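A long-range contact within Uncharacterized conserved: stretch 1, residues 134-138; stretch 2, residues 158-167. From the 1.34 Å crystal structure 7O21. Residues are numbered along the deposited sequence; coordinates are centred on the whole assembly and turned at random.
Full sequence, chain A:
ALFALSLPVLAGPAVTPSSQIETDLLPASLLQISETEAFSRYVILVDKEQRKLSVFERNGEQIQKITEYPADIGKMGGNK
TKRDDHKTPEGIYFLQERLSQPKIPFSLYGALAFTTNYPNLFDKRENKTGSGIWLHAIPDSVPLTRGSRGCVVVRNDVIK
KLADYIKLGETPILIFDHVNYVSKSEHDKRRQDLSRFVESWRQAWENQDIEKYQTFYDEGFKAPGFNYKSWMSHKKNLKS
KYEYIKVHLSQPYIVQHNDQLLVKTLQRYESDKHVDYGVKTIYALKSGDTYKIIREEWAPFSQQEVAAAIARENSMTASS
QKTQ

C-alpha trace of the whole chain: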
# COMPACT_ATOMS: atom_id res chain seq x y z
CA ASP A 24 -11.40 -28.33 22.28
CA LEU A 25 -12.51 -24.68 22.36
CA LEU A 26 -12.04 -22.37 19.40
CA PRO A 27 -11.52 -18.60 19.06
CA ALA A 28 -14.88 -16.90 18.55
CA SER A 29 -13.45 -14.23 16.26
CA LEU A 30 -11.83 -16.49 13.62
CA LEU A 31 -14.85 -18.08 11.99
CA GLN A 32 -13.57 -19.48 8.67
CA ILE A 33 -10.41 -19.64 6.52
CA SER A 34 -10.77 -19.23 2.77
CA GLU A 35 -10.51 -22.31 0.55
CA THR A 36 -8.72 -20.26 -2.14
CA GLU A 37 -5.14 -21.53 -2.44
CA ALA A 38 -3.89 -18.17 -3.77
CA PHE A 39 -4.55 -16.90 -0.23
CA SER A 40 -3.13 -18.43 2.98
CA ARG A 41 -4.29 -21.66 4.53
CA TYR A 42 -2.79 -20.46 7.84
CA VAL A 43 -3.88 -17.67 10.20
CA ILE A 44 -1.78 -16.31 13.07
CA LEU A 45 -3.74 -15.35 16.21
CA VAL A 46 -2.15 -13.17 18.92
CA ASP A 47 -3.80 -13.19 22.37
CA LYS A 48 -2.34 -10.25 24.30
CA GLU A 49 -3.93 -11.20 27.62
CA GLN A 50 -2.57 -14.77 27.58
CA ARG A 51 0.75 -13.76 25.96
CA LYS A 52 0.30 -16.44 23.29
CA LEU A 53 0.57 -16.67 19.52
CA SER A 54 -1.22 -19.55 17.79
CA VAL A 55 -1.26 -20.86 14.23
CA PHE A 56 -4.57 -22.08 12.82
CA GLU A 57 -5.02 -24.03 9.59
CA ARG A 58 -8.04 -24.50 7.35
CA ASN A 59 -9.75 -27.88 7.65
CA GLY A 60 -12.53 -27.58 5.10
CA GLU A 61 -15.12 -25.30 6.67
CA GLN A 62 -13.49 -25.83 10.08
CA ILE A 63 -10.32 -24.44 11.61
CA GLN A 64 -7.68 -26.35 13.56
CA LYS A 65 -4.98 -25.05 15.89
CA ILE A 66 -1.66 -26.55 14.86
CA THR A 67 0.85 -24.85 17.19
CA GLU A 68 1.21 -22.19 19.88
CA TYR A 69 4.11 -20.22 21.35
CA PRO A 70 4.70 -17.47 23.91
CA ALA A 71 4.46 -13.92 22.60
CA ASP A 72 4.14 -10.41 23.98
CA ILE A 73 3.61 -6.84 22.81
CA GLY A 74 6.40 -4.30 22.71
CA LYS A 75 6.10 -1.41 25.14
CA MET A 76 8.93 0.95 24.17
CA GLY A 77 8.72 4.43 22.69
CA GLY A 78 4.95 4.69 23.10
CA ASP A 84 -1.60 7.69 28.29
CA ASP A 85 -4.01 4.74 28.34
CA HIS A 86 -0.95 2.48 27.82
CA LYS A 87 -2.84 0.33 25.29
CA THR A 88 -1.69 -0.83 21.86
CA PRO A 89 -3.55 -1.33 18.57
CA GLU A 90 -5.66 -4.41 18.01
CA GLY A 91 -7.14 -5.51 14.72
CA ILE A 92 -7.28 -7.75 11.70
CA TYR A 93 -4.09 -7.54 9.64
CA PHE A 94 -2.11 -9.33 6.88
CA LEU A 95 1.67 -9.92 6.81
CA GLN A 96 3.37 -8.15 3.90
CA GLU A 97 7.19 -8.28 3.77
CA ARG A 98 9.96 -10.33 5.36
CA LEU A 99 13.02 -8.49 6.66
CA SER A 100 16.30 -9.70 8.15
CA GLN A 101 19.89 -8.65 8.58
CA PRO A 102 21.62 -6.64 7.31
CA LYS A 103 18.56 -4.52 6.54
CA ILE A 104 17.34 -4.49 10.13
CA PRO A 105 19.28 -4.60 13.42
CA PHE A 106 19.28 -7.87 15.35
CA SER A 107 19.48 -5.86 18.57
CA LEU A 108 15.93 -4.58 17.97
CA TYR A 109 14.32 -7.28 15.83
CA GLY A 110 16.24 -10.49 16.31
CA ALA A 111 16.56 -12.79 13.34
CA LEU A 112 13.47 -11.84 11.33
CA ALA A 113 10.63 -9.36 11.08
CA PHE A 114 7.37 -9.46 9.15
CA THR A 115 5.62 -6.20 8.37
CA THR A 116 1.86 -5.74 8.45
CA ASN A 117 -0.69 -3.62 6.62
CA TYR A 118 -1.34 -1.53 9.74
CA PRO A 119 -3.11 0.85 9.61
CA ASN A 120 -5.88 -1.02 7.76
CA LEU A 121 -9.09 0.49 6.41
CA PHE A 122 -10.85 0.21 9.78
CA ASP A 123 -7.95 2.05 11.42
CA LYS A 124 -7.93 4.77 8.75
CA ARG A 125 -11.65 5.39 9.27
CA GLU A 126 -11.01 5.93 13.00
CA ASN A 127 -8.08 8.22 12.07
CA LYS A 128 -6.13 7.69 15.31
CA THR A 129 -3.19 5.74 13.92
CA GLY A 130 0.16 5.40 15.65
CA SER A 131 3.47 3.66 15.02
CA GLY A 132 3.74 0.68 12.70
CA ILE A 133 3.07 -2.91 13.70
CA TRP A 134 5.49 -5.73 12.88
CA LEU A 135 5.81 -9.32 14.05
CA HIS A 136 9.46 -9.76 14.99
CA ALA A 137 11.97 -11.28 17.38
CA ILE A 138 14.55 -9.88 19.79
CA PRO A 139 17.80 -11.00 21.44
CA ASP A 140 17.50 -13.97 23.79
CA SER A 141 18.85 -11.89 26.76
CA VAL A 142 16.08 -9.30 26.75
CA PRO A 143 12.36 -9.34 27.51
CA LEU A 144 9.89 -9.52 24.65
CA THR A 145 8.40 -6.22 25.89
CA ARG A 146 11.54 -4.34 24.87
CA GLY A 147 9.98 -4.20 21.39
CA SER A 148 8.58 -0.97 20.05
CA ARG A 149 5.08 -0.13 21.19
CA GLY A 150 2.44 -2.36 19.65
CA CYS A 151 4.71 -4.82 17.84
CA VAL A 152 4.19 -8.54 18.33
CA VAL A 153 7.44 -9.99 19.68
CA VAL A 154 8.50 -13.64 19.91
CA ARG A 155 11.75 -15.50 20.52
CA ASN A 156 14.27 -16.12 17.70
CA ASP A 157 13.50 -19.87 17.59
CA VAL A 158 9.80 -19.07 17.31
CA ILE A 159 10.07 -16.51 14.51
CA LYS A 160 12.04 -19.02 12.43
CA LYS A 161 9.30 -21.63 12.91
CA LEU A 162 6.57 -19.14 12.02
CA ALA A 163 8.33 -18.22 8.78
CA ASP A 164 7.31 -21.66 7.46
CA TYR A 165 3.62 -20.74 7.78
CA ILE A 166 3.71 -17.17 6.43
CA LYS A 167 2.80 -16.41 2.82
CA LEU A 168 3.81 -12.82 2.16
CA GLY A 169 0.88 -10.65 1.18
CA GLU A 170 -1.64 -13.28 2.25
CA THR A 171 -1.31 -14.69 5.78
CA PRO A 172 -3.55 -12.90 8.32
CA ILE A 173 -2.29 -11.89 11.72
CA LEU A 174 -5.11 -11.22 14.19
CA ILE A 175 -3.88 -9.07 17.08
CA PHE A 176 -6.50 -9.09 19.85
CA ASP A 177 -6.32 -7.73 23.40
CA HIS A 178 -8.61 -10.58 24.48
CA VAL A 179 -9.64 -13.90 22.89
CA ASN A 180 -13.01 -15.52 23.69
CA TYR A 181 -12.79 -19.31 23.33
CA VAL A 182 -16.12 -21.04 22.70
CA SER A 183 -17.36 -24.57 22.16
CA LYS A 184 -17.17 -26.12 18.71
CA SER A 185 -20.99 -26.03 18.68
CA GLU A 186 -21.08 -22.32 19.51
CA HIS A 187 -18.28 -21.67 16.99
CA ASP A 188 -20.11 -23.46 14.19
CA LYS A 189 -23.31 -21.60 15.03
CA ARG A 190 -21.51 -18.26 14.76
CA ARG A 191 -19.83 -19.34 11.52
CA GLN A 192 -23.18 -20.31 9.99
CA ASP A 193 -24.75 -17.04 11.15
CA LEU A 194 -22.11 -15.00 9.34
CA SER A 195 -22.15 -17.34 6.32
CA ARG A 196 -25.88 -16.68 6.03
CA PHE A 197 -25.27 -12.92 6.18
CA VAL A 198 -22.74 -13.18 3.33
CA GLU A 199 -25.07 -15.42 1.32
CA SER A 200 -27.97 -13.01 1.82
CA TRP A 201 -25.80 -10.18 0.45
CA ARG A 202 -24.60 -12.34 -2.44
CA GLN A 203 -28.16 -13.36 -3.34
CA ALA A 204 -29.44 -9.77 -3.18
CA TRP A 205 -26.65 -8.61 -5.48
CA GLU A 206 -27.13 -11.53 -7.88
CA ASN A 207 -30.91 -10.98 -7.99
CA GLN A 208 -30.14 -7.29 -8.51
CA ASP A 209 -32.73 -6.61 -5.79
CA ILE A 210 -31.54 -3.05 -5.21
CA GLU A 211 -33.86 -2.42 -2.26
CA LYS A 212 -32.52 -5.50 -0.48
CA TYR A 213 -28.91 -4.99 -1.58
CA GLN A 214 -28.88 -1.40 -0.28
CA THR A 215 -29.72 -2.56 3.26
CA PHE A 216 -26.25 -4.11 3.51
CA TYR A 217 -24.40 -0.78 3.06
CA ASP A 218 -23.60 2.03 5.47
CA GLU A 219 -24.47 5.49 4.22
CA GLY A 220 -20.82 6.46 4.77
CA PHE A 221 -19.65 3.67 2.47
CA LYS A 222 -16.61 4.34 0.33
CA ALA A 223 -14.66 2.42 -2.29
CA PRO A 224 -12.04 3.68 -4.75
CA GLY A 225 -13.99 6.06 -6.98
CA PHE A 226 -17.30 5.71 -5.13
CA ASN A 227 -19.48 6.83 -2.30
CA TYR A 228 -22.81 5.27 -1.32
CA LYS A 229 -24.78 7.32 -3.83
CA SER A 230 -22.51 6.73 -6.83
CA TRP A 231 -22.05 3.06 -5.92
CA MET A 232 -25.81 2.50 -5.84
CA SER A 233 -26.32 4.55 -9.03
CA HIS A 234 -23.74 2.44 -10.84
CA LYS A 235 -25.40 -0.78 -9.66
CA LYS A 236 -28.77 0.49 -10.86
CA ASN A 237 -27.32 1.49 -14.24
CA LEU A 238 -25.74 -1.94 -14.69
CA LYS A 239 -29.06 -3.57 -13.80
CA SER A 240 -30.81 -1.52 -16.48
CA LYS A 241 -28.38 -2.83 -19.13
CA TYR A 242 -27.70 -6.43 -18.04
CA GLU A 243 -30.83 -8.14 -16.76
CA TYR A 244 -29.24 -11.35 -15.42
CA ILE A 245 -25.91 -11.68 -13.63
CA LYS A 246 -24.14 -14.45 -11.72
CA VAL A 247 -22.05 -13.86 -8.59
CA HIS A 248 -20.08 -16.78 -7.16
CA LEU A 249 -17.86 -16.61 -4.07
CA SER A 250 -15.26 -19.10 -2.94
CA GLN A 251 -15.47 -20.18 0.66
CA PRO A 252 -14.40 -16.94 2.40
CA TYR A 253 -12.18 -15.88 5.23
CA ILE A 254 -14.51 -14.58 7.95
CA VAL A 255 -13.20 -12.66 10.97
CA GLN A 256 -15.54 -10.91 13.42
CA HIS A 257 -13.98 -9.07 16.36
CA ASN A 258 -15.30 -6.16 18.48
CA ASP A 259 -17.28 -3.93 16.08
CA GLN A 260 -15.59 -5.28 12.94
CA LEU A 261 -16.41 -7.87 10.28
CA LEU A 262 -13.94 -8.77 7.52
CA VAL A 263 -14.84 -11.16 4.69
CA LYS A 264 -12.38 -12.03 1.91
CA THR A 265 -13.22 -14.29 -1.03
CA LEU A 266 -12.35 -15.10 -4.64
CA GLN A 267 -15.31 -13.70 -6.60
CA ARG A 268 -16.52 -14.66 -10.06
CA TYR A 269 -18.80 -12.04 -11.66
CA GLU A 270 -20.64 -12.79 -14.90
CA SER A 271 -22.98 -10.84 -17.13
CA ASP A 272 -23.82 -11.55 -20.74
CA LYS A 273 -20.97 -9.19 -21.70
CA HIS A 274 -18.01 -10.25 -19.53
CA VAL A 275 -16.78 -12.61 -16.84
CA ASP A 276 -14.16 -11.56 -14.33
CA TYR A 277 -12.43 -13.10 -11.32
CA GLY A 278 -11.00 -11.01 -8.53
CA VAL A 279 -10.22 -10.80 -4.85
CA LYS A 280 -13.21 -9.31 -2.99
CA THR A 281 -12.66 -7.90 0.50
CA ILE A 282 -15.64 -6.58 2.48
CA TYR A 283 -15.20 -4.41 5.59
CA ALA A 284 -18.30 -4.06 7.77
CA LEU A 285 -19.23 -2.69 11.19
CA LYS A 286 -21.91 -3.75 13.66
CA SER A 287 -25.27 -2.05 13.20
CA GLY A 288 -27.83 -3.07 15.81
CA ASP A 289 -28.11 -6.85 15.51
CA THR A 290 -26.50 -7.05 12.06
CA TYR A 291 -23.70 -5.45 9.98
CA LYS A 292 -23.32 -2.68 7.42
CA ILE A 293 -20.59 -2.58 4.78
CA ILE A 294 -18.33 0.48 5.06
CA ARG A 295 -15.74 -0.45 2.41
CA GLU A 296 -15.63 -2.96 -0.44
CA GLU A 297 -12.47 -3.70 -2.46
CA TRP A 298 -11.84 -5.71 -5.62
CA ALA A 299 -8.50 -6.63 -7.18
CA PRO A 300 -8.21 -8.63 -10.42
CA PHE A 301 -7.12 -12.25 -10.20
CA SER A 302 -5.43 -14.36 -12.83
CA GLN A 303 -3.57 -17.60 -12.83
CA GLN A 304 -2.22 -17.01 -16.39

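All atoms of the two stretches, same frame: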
# COMPACT_ATOMS: atom_id res chain seq x y z
N TRP A 134 4.79 -4.61 13.46
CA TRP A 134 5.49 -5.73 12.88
C TRP A 134 5.37 -6.92 13.82
O TRP A 134 5.14 -6.76 15.03
CB TRP A 134 7.00 -5.45 12.76
CG TRP A 134 7.42 -4.45 11.72
CD1 TRP A 134 6.63 -3.72 10.89
CD2 TRP A 134 8.77 -4.11 11.39
NE1 TRP A 134 7.40 -2.92 10.07
CE2 TRP A 134 8.73 -3.15 10.36
CE3 TRP A 134 10.02 -4.51 11.88
CZ2 TRP A 134 9.88 -2.59 9.80
CZ3 TRP A 134 11.16 -3.96 11.33
CH2 TRP A 134 11.09 -3.02 10.29
N LEU A 135 5.56 -8.11 13.27
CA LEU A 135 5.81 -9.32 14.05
C LEU A 135 7.31 -9.60 13.94
O LEU A 135 7.84 -9.72 12.84
CB LEU A 135 5.02 -10.49 13.45
CG LEU A 135 5.46 -11.89 13.89
CD1 LEU A 135 5.15 -12.21 15.37
CD2 LEU A 135 4.80 -12.91 12.97
N HIS A 136 8.01 -9.61 15.07
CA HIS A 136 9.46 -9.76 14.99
C HIS A 136 10.00 -10.46 16.22
O HIS A 136 9.25 -10.86 17.11
CB HIS A 136 10.16 -8.41 14.73
CG HIS A 136 10.04 -7.42 15.84
ND1 HIS A 136 10.78 -7.50 17.00
CD2 HIS A 136 9.29 -6.29 15.95
CE1 HIS A 136 10.48 -6.47 17.78
NE2 HIS A 136 9.58 -5.73 17.16
N ALA A 137 11.32 -10.64 16.26
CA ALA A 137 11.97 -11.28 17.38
C ALA A 137 12.84 -10.26 18.12
O ALA A 137 12.65 -9.04 17.97
CB ALA A 137 12.73 -12.52 16.90
N ILE A 138 13.73 -10.75 18.93
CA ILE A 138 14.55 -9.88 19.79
C ILE A 138 15.68 -10.73 20.35
O ILE A 138 15.58 -11.90 20.32
CB ILE A 138 13.64 -9.25 20.87
CG1 ILE A 138 14.10 -7.84 21.26
CG2 ILE A 138 13.42 -10.20 22.05
CD1 ILE A 138 13.02 -6.91 21.66
N VAL A 158 11.20 -19.10 17.71
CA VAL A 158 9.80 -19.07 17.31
C VAL A 158 9.64 -18.37 15.97
O VAL A 158 8.90 -18.86 15.10
CB VAL A 158 8.98 -18.40 18.41
CG1 VAL A 158 7.55 -18.15 17.92
CG2 VAL A 158 8.96 -19.26 19.66
N ILE A 159 10.32 -17.24 15.76
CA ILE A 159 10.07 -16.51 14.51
C ILE A 159 10.53 -17.34 13.32
O ILE A 159 9.92 -17.27 12.24
CB ILE A 159 10.68 -15.08 14.52
CG1 ILE A 159 10.04 -14.22 13.43
CG2 ILE A 159 12.20 -15.13 14.31
CD1 ILE A 159 8.63 -13.74 13.75
N LYS A 160 11.58 -18.15 13.50
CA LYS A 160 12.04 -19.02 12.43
C LYS A 160 11.03 -20.13 12.13
O LYS A 160 10.86 -20.52 10.97
CB LYS A 160 13.41 -19.59 12.76
CG LYS A 160 14.49 -18.52 12.86
CD LYS A 160 15.81 -19.08 13.37
CE LYS A 160 16.80 -17.94 13.59
NZ LYS A 160 18.04 -18.38 14.30
N LYS A 161 10.37 -20.67 13.16
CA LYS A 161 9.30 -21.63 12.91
C LYS A 161 8.13 -20.98 12.19
O LYS A 161 7.55 -21.56 11.26
CB LYS A 161 8.83 -22.24 14.23
CG LYS A 161 9.87 -23.08 14.98
CD LYS A 161 9.34 -23.50 16.35
CE LYS A 161 10.36 -24.33 17.11
NZ LYS A 161 9.93 -24.57 18.53
N LEU A 162 7.74 -19.77 12.62
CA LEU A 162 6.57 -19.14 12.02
C LEU A 162 6.80 -18.81 10.55
O LEU A 162 5.84 -18.78 9.77
CB LEU A 162 6.22 -17.87 12.79
CG LEU A 162 5.74 -18.08 14.22
CD1 LEU A 162 5.51 -16.74 14.90
CD2 LEU A 162 4.45 -18.91 14.23
N ALA A 163 8.04 -18.56 10.16
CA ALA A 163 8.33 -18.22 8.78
C ALA A 163 7.82 -19.30 7.83
O ALA A 163 7.43 -19.00 6.70
CB ALA A 163 9.83 -17.98 8.58
N ASP A 164 7.80 -20.56 8.29
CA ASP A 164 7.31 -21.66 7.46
C ASP A 164 5.82 -21.57 7.17
O ASP A 164 5.35 -22.19 6.21
CB ASP A 164 7.63 -23.00 8.13
CG ASP A 164 9.12 -23.29 8.17
OD1 ASP A 164 9.87 -22.72 7.34
OD2 ASP A 164 9.55 -24.09 9.03
N TYR A 165 5.07 -20.82 7.97
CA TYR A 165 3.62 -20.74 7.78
C TYR A 165 3.18 -19.45 7.11
O TYR A 165 1.99 -19.29 6.84
CB TYR A 165 2.90 -20.84 9.13
CG TYR A 165 3.14 -22.12 9.89
CD1 TYR A 165 2.52 -23.30 9.52
CD2 TYR A 165 3.97 -22.14 11.00
CE1 TYR A 165 2.73 -24.47 10.23
CE2 TYR A 165 4.19 -23.30 11.72
CZ TYR A 165 3.57 -24.46 11.33
OH TYR A 165 3.78 -25.62 12.06
N ILE A 166 4.09 -18.52 6.85
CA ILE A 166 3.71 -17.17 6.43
C ILE A 166 3.89 -17.04 4.92
O ILE A 166 5.00 -17.21 4.40
CB ILE A 166 4.50 -16.10 7.20
CG1 ILE A 166 4.07 -16.10 8.66
CG2 ILE A 166 4.29 -14.73 6.56
CD1 ILE A 166 5.03 -15.33 9.54
N LYS A 167 2.80 -16.72 4.24
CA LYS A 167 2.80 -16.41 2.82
C LYS A 167 2.71 -14.90 2.71
O LYS A 167 1.71 -14.29 3.12
CB LYS A 167 1.61 -17.10 2.16
CG LYS A 167 1.54 -16.98 0.66
CD LYS A 167 0.42 -17.92 0.18
CE LYS A 167 0.43 -18.15 -1.30
NZ LYS A 167 -0.69 -19.08 -1.60

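A short strand that includes W134, L135 and H136 packs here against a helix that enters from earlier in the chain and runs through V158 and its successors. The two axes come no closer than 9.7 Å, a spacing that leaves room for a layer of side chains between the backbones, and their N-to-C directions diverge by 117°, so the strand crosses the helix obliquely. The backbones draw nearest at A137 and I159, whose CA atoms lie 6.3 Å apart. No hydrogen bond spans the gap. The contact is wholly apolar, buries 205 Å² in total, and depends on fit.

Side-chain direction alternates along the stretch: L135 and A137 direct their CA-to-CB bonds toward the helix, while that of H136, between them, points away. On the helical side, I159 and L162 are three residues apart, a little less than one turn, so both present their CA-to-CB bonds to the strand. K160 and K161 lie out of reach and are exposed, as suits long charged chains.

I159 is the main bump. With chi1 in t and chi2 in p, I159 sends its CD1 to 3.7 Å from L135 CG, while I159 CG2 lies 3.7 Å from A137 CB. The branched side chain thus touches L135 and A137 at once, and I159 CD1 also lies 4.3 Å from H136 CA, so that it spans the backbone between them. The small methyl of A137 suits this place, where the chains run closest: it meets the isoleucine while occupying little space itself.

L135 answers as the bump from the strand. Besides meeting I159, L135 brings its CD2 to 4.3 Å from L162 CD1 and 4.2 Å from I166 CD1. Its forked end therefore reaches into a hollow bordered by three aliphatic side chains, where flexible, nonpolar groups can mesh without leaving a polar atom unpaired.

The helix backbone sets the positions of these walls. L162 N bonds to V158 O at 2.9 Å and A163 N to I159 O at 3.1 Å, in the helical i to i+4 pattern. A type I turn spans A163 to I166, with a weak bond from I166 N to A163 O at 3.4 Å, and it brings I166 round with its CA-to-CB bond toward the strand.

H136, whose imidazole does not join the apolar layer, has a polar partner within its own stretch: its ND1 donates to A137 O at 2.6 Å, with an N-H...O angle of 161°.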